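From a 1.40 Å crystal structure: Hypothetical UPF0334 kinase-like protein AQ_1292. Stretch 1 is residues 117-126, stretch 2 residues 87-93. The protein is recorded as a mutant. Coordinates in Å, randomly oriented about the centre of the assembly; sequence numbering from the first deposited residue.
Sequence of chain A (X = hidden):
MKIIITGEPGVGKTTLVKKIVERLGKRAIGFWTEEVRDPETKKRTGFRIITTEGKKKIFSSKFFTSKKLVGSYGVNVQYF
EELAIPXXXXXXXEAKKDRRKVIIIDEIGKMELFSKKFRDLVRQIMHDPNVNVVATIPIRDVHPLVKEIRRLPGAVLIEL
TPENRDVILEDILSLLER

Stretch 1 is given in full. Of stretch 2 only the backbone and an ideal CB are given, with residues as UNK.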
# COMPACT_ATOMS: atom_id res chain seq x y z
N LYS A 117 -0.66 -11.16 -10.12
CA LYS A 117 0.31 -10.20 -10.62
C LYS A 117 0.78 -9.28 -9.48
O LYS A 117 1.97 -8.99 -9.37
CB LYS A 117 -0.28 -9.36 -11.75
CG LYS A 117 -0.49 -10.11 -13.06
CD LYS A 117 -1.12 -9.19 -14.08
CE LYS A 117 -1.57 -9.92 -15.33
NZ LYS A 117 -2.12 -8.94 -16.32
N PHE A 118 -0.16 -8.83 -8.64
CA PHE A 118 0.18 -7.99 -7.51
C PHE A 118 1.05 -8.74 -6.50
O PHE A 118 2.05 -8.21 -6.03
CB PHE A 118 -1.09 -7.46 -6.85
CG PHE A 118 -0.86 -6.56 -5.66
CD1 PHE A 118 -0.31 -5.28 -5.81
CD2 PHE A 118 -1.23 -6.99 -4.40
CE1 PHE A 118 -0.13 -4.43 -4.70
CE2 PHE A 118 -1.05 -6.15 -3.28
CZ PHE A 118 -0.50 -4.88 -3.43
N ARG A 119 0.65 -9.96 -6.15
CA ARG A 119 1.47 -10.75 -5.21
C ARG A 119 2.92 -10.89 -5.68
O ARG A 119 3.86 -10.68 -4.91
CB ARG A 119 0.88 -12.15 -5.00
CG ARG A 119 -0.48 -12.18 -4.35
CD ARG A 119 -0.92 -13.55 -3.87
NE ARG A 119 -0.95 -14.58 -4.91
CZ ARG A 119 -1.99 -14.86 -5.68
NH1 ARG A 119 -3.10 -14.16 -5.59
NH2 ARG A 119 -1.91 -15.86 -6.56
N ASP A 120 3.09 -11.23 -6.96
CA ASP A 120 4.43 -11.49 -7.49
C ASP A 120 5.25 -10.20 -7.51
O ASP A 120 6.43 -10.20 -7.16
CB ASP A 120 4.36 -12.11 -8.88
CG ASP A 120 3.72 -13.50 -8.89
OD1 ASP A 120 3.66 -14.16 -7.82
OD2 ASP A 120 3.23 -14.00 -9.92
N LEU A 121 4.64 -9.10 -7.94
CA LEU A 121 5.35 -7.84 -8.00
C LEU A 121 5.68 -7.30 -6.58
O LEU A 121 6.78 -6.80 -6.35
CB LEU A 121 4.53 -6.83 -8.82
CG LEU A 121 5.16 -5.47 -9.08
CD1 LEU A 121 6.54 -5.55 -9.67
CD2 LEU A 121 4.24 -4.72 -10.02
N VAL A 122 4.74 -7.44 -5.65
CA VAL A 122 5.02 -7.09 -4.25
C VAL A 122 6.20 -7.88 -3.69
O VAL A 122 7.07 -7.30 -3.05
CB VAL A 122 3.77 -7.24 -3.37
CG1 VAL A 122 4.10 -7.29 -1.86
CG2 VAL A 122 2.79 -6.12 -3.67
N ARG A 123 6.23 -9.19 -3.93
CA ARG A 123 7.36 -10.00 -3.45
C ARG A 123 8.69 -9.53 -4.04
O ARG A 123 9.69 -9.42 -3.33
CB ARG A 123 7.15 -11.49 -3.75
CG ARG A 123 6.27 -12.18 -2.76
CD ARG A 123 6.60 -13.65 -2.60
NE ARG A 123 5.65 -14.23 -1.68
CZ ARG A 123 4.48 -14.70 -2.03
NH1 ARG A 123 4.09 -14.67 -3.31
NH2 ARG A 123 3.67 -15.19 -1.10
N GLN A 124 8.69 -9.21 -5.34
CA GLN A 124 9.90 -8.74 -5.99
C GLN A 124 10.36 -7.43 -5.34
O GLN A 124 11.52 -7.27 -5.00
CB GLN A 124 9.67 -8.56 -7.49
CG GLN A 124 10.96 -8.44 -8.29
CD GLN A 124 10.75 -8.45 -9.79
OE1 GLN A 124 11.73 -8.52 -10.54
NE2 GLN A 124 9.50 -8.37 -10.23
N ILE A 125 9.43 -6.49 -5.16
CA ILE A 125 9.78 -5.19 -4.62
C ILE A 125 10.23 -5.25 -3.15
O ILE A 125 11.27 -4.69 -2.78
CB ILE A 125 8.56 -4.21 -4.76
CG1 ILE A 125 8.33 -3.84 -6.24
CG2 ILE A 125 8.74 -3.00 -3.86
CD1 ILE A 125 6.96 -3.20 -6.50
N MSE A 126 9.47 -5.96 -2.33
CA MSE A 126 9.72 -5.96 -0.90
C MSE A 126 11.03 -6.64 -0.51
O MSE A 126 11.64 -6.26 0.49
CB MSE A 126 8.53 -6.57 -0.16
CG MSE A 126 7.21 -5.78 -0.41
SE MSE A 126 7.26 -3.86 0.02
CE MSE A 126 7.62 -4.22 1.70
N UNK A 87 1.46 1.31 -12.43
CA UNK A 87 2.11 2.29 -11.57
C UNK A 87 3.20 1.66 -10.70
O UNK A 87 4.24 2.28 -10.48
CB UNK A 87 1.07 2.98 -10.68
N UNK A 88 3.00 0.42 -10.25
CA UNK A 88 4.06 -0.24 -9.47
C UNK A 88 5.24 -0.66 -10.33
O UNK A 88 6.38 -0.59 -9.88
CB UNK A 88 3.50 -1.47 -8.75
N UNK A 89 4.99 -1.08 -11.57
CA UNK A 89 6.10 -1.43 -12.46
C UNK A 89 6.95 -0.19 -12.74
O UNK A 89 8.19 -0.25 -12.74
CB UNK A 89 5.58 -2.03 -13.77
N UNK A 90 6.29 0.94 -12.98
CA UNK A 90 6.99 2.21 -13.15
C UNK A 90 7.75 2.59 -11.87
O UNK A 90 8.94 2.95 -11.93
CB UNK A 90 6.00 3.31 -13.53
N UNK A 91 7.07 2.51 -10.73
CA UNK A 91 7.70 2.87 -9.45
C UNK A 91 8.97 2.06 -9.21
O UNK A 91 9.99 2.61 -8.83
CB UNK A 91 6.72 2.65 -8.29
N UNK A 92 8.92 0.76 -9.50
CA UNK A 92 10.05 -0.14 -9.30
C UNK A 92 11.19 0.20 -10.26
O UNK A 92 12.36 0.31 -9.83
CB UNK A 92 9.61 -1.59 -9.49
N UNK A 93 10.89 0.42 -11.55
CA UNK A 93 11.95 0.83 -12.47
C UNK A 93 12.62 2.12 -12.01
O UNK A 93 13.85 2.23 -12.01
CB UNK A 93 11.39 1.01 -13.88

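Two helices run side by side, their N-to-C directions only 15° apart and their axes 11.0 Å apart at closest approach. Stretch 1 presents Phe 118, Leu 121, Gln 124 and Ile 125, so the visible surface is mostly hydrocarbon, with one amide. All seven positions of stretch 2 have helical backbone angles, which disfavours proline and glycine.

Position 87 points sideways, with nothing of stretch 1 within 5.5 Å of its ideal CB. Stretch 1 sets no rule here; the residue is Ile 87, whose side chain leads away.

Position 88 points toward stretch 1, and its ideal CB already lies 3.6 Å from Leu 121 CD2 and 4.5 Å from Ile 125 CD1. Beyond it the ring of Phe 118 offers more carbon and no polar side-chain partner. Leucine, methionine or isoleucine would suit; a charge would find nothing to pair with. It is Leu 88. Its CB packs 3.6 Å from Leu 121 CD2, while its CD1 reaches 3.8 Å from Phe 118 CE1, meeting the ring at its edge.

Position 89 points sideways, its ideal CB 4.8 Å from Leu 121 CD2. A flexible chain could lay methylenes against that methyl and carry a polar end past it, so glutamate, glutamine or lysine would suit, and methionine without the polar end. It is Glu 89, and its CG sits 3.9 Å from Leu 121 CD2. The carboxylate makes no hydrogen bond to stretch 1; the whole end of the chain, carboxylate included, lies over the methyls of Leu 121.

Positions 90 and 91 meet nothing of stretch 1 within 5.5 Å of their ideal CB atoms, so many residues would serve. They are Arg 90, out of reach, and Ala 91, which points sideways.

Position 92 points toward stretch 1. Its ideal CB is 4.2 Å from Ile 125 CG1 and 5.0 Å from Leu 121 CD1, with Gln 124 farther out. Leucine or methionine could cover the aliphatic part, but a broad aromatic could span all three. Tyr 92 does so, with chi1 t. Ile 125 CG1 lies over one ring face, 4.0 Å from the ring centroid in a CH-pi contact, and Leu 121 CD1 is 4.5 Å from Tyr 92 CD2. The OH comes 3.7 Å from Gln 124 CG, without a hydrogen bond across the stretches.

Position 93 is out of reach and unconstrained by stretch 1; it is Arg 93.

Stretch 2, residues 87-93: ILERAYR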
# COMPACT_ATOMS: atom_id res chain seq x y z
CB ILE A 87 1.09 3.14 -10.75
CG1 ILE A 87 1.77 4.41 -10.21
CG2 ILE A 87 0.50 2.36 -9.59
CD1 ILE A 87 2.09 5.45 -11.30
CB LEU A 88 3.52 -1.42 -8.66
CG LEU A 88 2.65 -1.07 -7.44
CD1 LEU A 88 2.45 -2.30 -6.57
CD2 LEU A 88 3.19 0.08 -6.60
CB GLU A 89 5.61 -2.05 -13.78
CG GLU A 89 4.92 -3.40 -13.60
CD GLU A 89 5.85 -4.60 -13.55
OE1 GLU A 89 7.07 -4.43 -13.41
OE2 GLU A 89 5.33 -5.75 -13.63
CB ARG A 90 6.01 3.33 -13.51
CG ARG A 90 6.63 4.69 -13.53
CD ARG A 90 5.67 5.83 -13.82
NE ARG A 90 6.29 7.04 -13.32
CZ ARG A 90 5.66 8.14 -13.00
NH1 ARG A 90 4.34 8.26 -13.18
NH2 ARG A 90 6.38 9.15 -12.50
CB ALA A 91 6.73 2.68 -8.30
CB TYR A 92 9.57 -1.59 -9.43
CG TYR A 92 10.58 -2.65 -9.04
CD1 TYR A 92 11.44 -2.46 -7.95
CD2 TYR A 92 10.67 -3.84 -9.75
CE1 TYR A 92 12.36 -3.43 -7.58
CE2 TYR A 92 11.58 -4.82 -9.38
CZ TYR A 92 12.42 -4.60 -8.31
OH TYR A 92 13.33 -5.57 -7.95
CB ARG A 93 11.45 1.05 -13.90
CG ARG A 93 11.16 -0.19 -14.69
CD ARG A 93 10.83 0.10 -16.14
NE ARG A 93 9.64 0.95 -16.25
CZ ARG A 93 8.39 0.50 -16.36
NH1 ARG A 93 8.14 -0.81 -16.39
NH2 ARG A 93 7.39 1.37 -16.42
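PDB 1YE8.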